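Local coordinates for protein beta-1,4-exocellulase (PDB 4B4H) that is a cellobiohydrolase of glycoside hydrolase family 6, whose catalytic domain, the part described here, probably cleaves beta-1,4 glycosidic bonds in cellulose, at residues Gly175-His189 and Tyr218-Ser230. Numbering follows the deposited sequence.
Sequences GEIPNVYNYIDAAHH and YVHGFISNTANYS
Y183 lays its side chain over G221 of the adjacent strand and ends against H220. Its CB sits 3.9 Å from O of G221, and CG follows over the G221 carbonyl carbon. Next, CD2 comes within 3.5 Å of N of F222, and CE2 lies near CA of G221, whose N lies over one ring face, toward the rim. CZ nears CD2 of H220, and at the tip OH meets the edge of that imidazole, 3.4 Å from H220 CD2, and hydrogen-bonds to D347. Y181 also meets H220, turning its CD2 edge onto the imidazole face in a T-shaped pair, planes at 86°. Beside these rings the two strands pair in parallel: I184 N gives to G221 O, I184 O takes from I223 N, and A186 N reaches I223 O. Strands 180-185 and 221-224 are thus adjacent in the central parallel sheet of the family 6 distorted barrel, and their C-terminal ends lead into loops carrying H188 and N228, both predicted to bind substrate. At the end of strand 180-185, D185 turns CG anti to its own N (chi1 -176°), which swings the carboxylate toward T226, whose OG1 donates to D185 OD1 at 2.8 Å, while OD2 closes an Asx turn by accepting from A187 N. With an alanine at D185, T226 OG1 is likely to lose this acceptor and A187 N the carboxylate that closes the turn. Farther on, H188 ND1 hydrogen-bonds S230 OG at 3.1 Å, and the N228 amide lies over the face of its ring.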
# COMPACT_ATOMS: atom_id res chain seq x y z
N GLY A 175 -16.82 7.34 6.20
CA GLY A 175 -16.89 8.73 5.71
C GLY A 175 -17.89 9.62 6.42
O GLY A 175 -17.72 10.84 6.45
N GLU A 176 -18.97 9.04 6.95
CA GLU A 176 -19.91 9.85 7.74
C GLU A 176 -19.24 10.44 9.00
O GLU A 176 -19.55 11.57 9.42
CB GLU A 176 -21.16 9.05 8.09
CG GLU A 176 -22.08 8.86 6.89
CD GLU A 176 -23.08 7.72 7.06
OE1 GLU A 176 -23.08 7.07 8.12
OE2 GLU A 176 -23.88 7.49 6.13
N ILE A 177 -18.29 9.68 9.57
CA ILE A 177 -17.66 9.99 10.86
C ILE A 177 -16.79 11.26 10.71
O ILE A 177 -15.95 11.34 9.81
CB ILE A 177 -16.85 8.77 11.37
CG1 ILE A 177 -17.72 7.50 11.27
CG2 ILE A 177 -16.35 8.95 12.79
CD1 ILE A 177 -17.13 6.24 11.87
N PRO A 178 -17.01 12.27 11.57
CA PRO A 178 -16.43 13.61 11.36
C PRO A 178 -14.92 13.72 11.28
O PRO A 178 -14.42 14.59 10.56
CB PRO A 178 -16.94 14.42 12.56
CG PRO A 178 -17.48 13.44 13.53
CD PRO A 178 -17.86 12.21 12.77
N ASN A 179 -14.19 12.88 12.01
CA ASN A 179 -12.72 13.01 11.99
C ASN A 179 -12.04 11.80 11.34
O ASN A 179 -10.91 11.45 11.66
CB ASN A 179 -12.19 13.28 13.41
CG ASN A 179 -12.55 12.17 14.38
OD1 ASN A 179 -13.39 11.33 14.08
ND2 ASN A 179 -11.92 12.16 15.56
N VAL A 180 -12.75 11.17 10.42
CA VAL A 180 -12.18 10.07 9.63
C VAL A 180 -11.92 10.56 8.20
O VAL A 180 -12.76 11.22 7.58
CB VAL A 180 -13.06 8.79 9.69
CG1 VAL A 180 -12.42 7.65 8.90
CG2 VAL A 180 -13.20 8.36 11.13
N TYR A 181 -10.71 10.25 7.71
CA TYR A 181 -10.25 10.68 6.40
C TYR A 181 -9.94 9.44 5.56
O TYR A 181 -8.91 8.79 5.74
CB TYR A 181 -9.01 11.59 6.55
CG TYR A 181 -9.30 12.86 7.35
CD1 TYR A 181 -9.43 12.82 8.75
CD2 TYR A 181 -9.43 14.09 6.71
CE1 TYR A 181 -9.72 13.98 9.48
CE2 TYR A 181 -9.70 15.24 7.44
CZ TYR A 181 -9.84 15.18 8.81
OH TYR A 181 -10.11 16.33 9.53
N ASN A 182 -10.82 9.16 4.60
CA ASN A 182 -10.70 7.95 3.78
C ASN A 182 -9.78 8.10 2.59
O ASN A 182 -9.99 8.98 1.77
CB ASN A 182 -12.08 7.57 3.21
CG ASN A 182 -13.05 7.07 4.26
OD1 ASN A 182 -12.68 6.44 5.26
ND2 ASN A 182 -14.32 7.36 4.05
N TYR A 183 -8.82 7.19 2.45
CA TYR A 183 -8.00 7.14 1.25
C TYR A 183 -8.20 5.79 0.58
O TYR A 183 -7.96 4.75 1.19
CB TYR A 183 -6.51 7.38 1.56
CG TYR A 183 -6.23 8.77 2.04
CD1 TYR A 183 -6.63 9.19 3.32
CD2 TYR A 183 -5.57 9.67 1.22
CE1 TYR A 183 -6.40 10.49 3.75
CE2 TYR A 183 -5.32 10.97 1.65
CZ TYR A 183 -5.72 11.37 2.93
OH TYR A 183 -5.48 12.67 3.36
N ILE A 184 -8.61 5.81 -0.69
CA ILE A 184 -8.77 4.57 -1.45
C ILE A 184 -7.40 4.12 -1.95
O ILE A 184 -6.63 4.91 -2.49
CB ILE A 184 -9.72 4.72 -2.65
CG1 ILE A 184 -11.16 5.01 -2.19
CG2 ILE A 184 -9.69 3.46 -3.51
CD1 ILE A 184 -12.10 5.48 -3.28
N ASP A 185 -7.08 2.85 -1.74
CA ASP A 185 -5.84 2.33 -2.26
C ASP A 185 -5.85 2.34 -3.79
O ASP A 185 -6.82 1.93 -4.41
CB ASP A 185 -5.56 0.91 -1.77
CG ASP A 185 -4.22 0.42 -2.22
OD1 ASP A 185 -3.22 0.76 -1.54
OD2 ASP A 185 -4.17 -0.25 -3.28
N ALA A 186 -4.73 2.77 -4.38
CA ALA A 186 -4.63 3.00 -5.82
C ALA A 186 -3.45 2.24 -6.42
O ALA A 186 -2.78 2.72 -7.36
CB ALA A 186 -4.50 4.50 -6.07
N ALA A 187 -3.21 1.06 -5.87
CA ALA A 187 -2.14 0.19 -6.34
C ALA A 187 -0.81 0.96 -6.45
O ALA A 187 -0.44 1.74 -5.55
CB ALA A 187 -2.52 -0.42 -7.69
N HIS A 188 -0.09 0.71 -7.53
CA HIS A 188 1.20 1.38 -7.81
C HIS A 188 1.45 1.42 -9.29
O HIS A 188 0.72 0.80 -10.07
CB HIS A 188 2.34 0.74 -7.02
CG HIS A 188 2.67 -0.67 -7.44
ND1 HIS A 188 3.77 -0.97 -8.15
CD2 HIS A 188 2.00 -1.88 -7.22
CE1 HIS A 188 3.81 -2.29 -8.38
NE2 HIS A 188 2.73 -2.85 -7.81
N HIS A 189 2.46 2.18 -9.70
CA HIS A 189 2.62 2.50 -11.12
C HIS A 189 2.96 1.28 -11.92
O HIS A 189 2.56 1.17 -13.09
CB HIS A 189 3.59 3.67 -11.34
CG HIS A 189 5.05 3.29 -11.35
ND1 HIS A 189 5.82 3.30 -10.24
CD2 HIS A 189 5.88 2.91 -12.39
CE1 HIS A 189 7.08 2.93 -10.57
NE2 HIS A 189 7.11 2.70 -11.88
N TYR A 218 -17.15 11.31 0.24
CA TYR A 218 -16.59 10.44 1.29
C TYR A 218 -15.15 9.98 1.00
O TYR A 218 -14.58 9.20 1.76
CB TYR A 218 -17.50 9.22 1.53
CG TYR A 218 -18.89 9.59 1.95
CD1 TYR A 218 -19.13 10.49 3.00
CD2 TYR A 218 -19.98 9.05 1.29
CE1 TYR A 218 -20.42 10.82 3.37
CE2 TYR A 218 -21.28 9.37 1.65
CZ TYR A 218 -21.50 10.26 2.69
OH TYR A 218 -22.79 10.58 3.01
N VAL A 219 -14.58 10.47 -0.09
CA VAL A 219 -13.19 10.15 -0.43
C VAL A 219 -12.32 11.38 -0.26
O VAL A 219 -12.54 12.40 -0.92
CB VAL A 219 -13.05 9.60 -1.86
CG1 VAL A 219 -11.60 9.21 -2.15
CG2 VAL A 219 -13.94 8.37 -2.03
N HIS A 220 -11.34 11.27 0.64
CA HIS A 220 -10.47 12.39 0.93
C HIS A 220 -9.26 12.35 0.07
O HIS A 220 -8.59 13.39 -0.13
CB HIS A 220 -10.07 12.39 2.41
CG HIS A 220 -9.70 13.76 2.92
ND1 HIS A 220 -10.62 14.68 3.26
CD2 HIS A 220 -8.46 14.36 3.10
CE1 HIS A 220 -10.01 15.80 3.65
NE2 HIS A 220 -8.69 15.61 3.55
N GLY A 221 -8.95 11.18 -0.47
CA GLY A 221 -7.80 11.02 -1.32
C GLY A 221 -7.53 9.59 -1.68
O GLY A 221 -8.40 8.73 -1.55
N PHE A 222 -6.31 9.37 -2.17
CA PHE A 222 -5.86 8.07 -2.62
C PHE A 222 -4.46 7.79 -2.09
O PHE A 222 -3.69 8.70 -1.85
CB PHE A 222 -5.91 8.01 -4.16
CG PHE A 222 -7.30 8.11 -4.72
CD1 PHE A 222 -7.93 9.35 -4.88
CD2 PHE A 222 -8.00 6.96 -5.07
CE1 PHE A 222 -9.22 9.44 -5.39
CE2 PHE A 222 -9.29 7.05 -5.57
CZ PHE A 222 -9.90 8.28 -5.73
N ILE A 223 -4.14 6.52 -1.91
CA ILE A 223 -2.81 6.10 -1.50
C ILE A 223 -2.21 5.09 -2.49
O ILE A 223 -2.85 4.06 -2.81
CB ILE A 223 -2.77 5.55 -0.05
CG1 ILE A 223 -1.37 5.07 0.32
CG2 ILE A 223 -3.74 4.37 0.11
CD1 ILE A 223 -1.19 4.76 1.79
N SER A 224 -0.97 5.37 -2.89
CA SER A 224 -0.19 4.44 -3.70
C SER A 224 0.98 3.81 -2.96
O SER A 224 1.46 4.33 -1.91
CB SER A 224 0.35 5.12 -4.97
OG SER A 224 1.66 5.64 -4.78
N ASN A 225 1.42 2.68 -3.53
CA ASN A 225 2.61 1.95 -3.12
C ASN A 225 2.46 1.22 -1.78
O ASN A 225 3.46 0.84 -1.18
CB ASN A 225 3.83 2.89 -3.05
CG ASN A 225 5.12 2.19 -3.33
OD1 ASN A 225 5.15 1.21 -4.06
ND2 ASN A 225 6.22 2.71 -2.76
N THR A 226 1.21 1.02 -1.33
CA THR A 226 0.98 0.54 0.05
C THR A 226 1.57 -0.84 0.21
O THR A 226 1.26 -1.75 -0.57
CB THR A 226 -0.51 0.50 0.45
OG1 THR A 226 -1.14 1.72 0.09
CG2 THR A 226 -0.60 0.31 1.95
N ALA A 227 2.43 -0.99 1.22
CA ALA A 227 3.17 -2.24 1.46
C ALA A 227 4.05 -2.70 0.29
O ALA A 227 4.51 -3.86 0.27
CB ALA A 227 2.23 -3.36 1.89
N ASN A 228 4.30 -1.81 -0.67
CA ASN A 228 5.09 -2.17 -1.86
C ASN A 228 6.45 -1.47 -1.85
O ASN A 228 6.92 -1.00 -0.81
CB ASN A 228 4.30 -1.90 -3.17
CG ASN A 228 4.63 -2.89 -4.30
OD1 ASN A 228 5.69 -2.81 -4.92
ND2 ASN A 228 3.68 -3.78 -4.61
N TYR A 229 7.09 -1.46 -3.01
CA TYR A 229 8.52 -1.14 -3.06
C TYR A 229 8.89 -0.19 -4.21
O TYR A 229 10.07 0.09 -4.42
CB TYR A 229 9.35 -2.43 -3.17
CG TYR A 229 9.15 -3.44 -2.05
CD1 TYR A 229 8.16 -4.44 -2.13
CD2 TYR A 229 9.97 -3.43 -0.92
CE1 TYR A 229 7.98 -5.36 -1.11
CE2 TYR A 229 9.79 -4.35 0.10
CZ TYR A 229 8.81 -5.34 -0.01
OH TYR A 229 8.67 -6.24 1.01
N SER A 230 7.89 0.30 -4.95
CA SER A 230 8.11 1.14 -6.12
C SER A 230 8.70 2.47 -5.68
O SER A 230 8.40 2.95 -4.58
CB SER A 230 6.82 1.33 -6.93
OG SER A 230 6.61 0.19 -7.77
O HOH W 1 -24.80 8.86 3.69
O HOH W 2 -13.38 11.05 3.76
O HOH W 3 -1.17 0.64 -3.04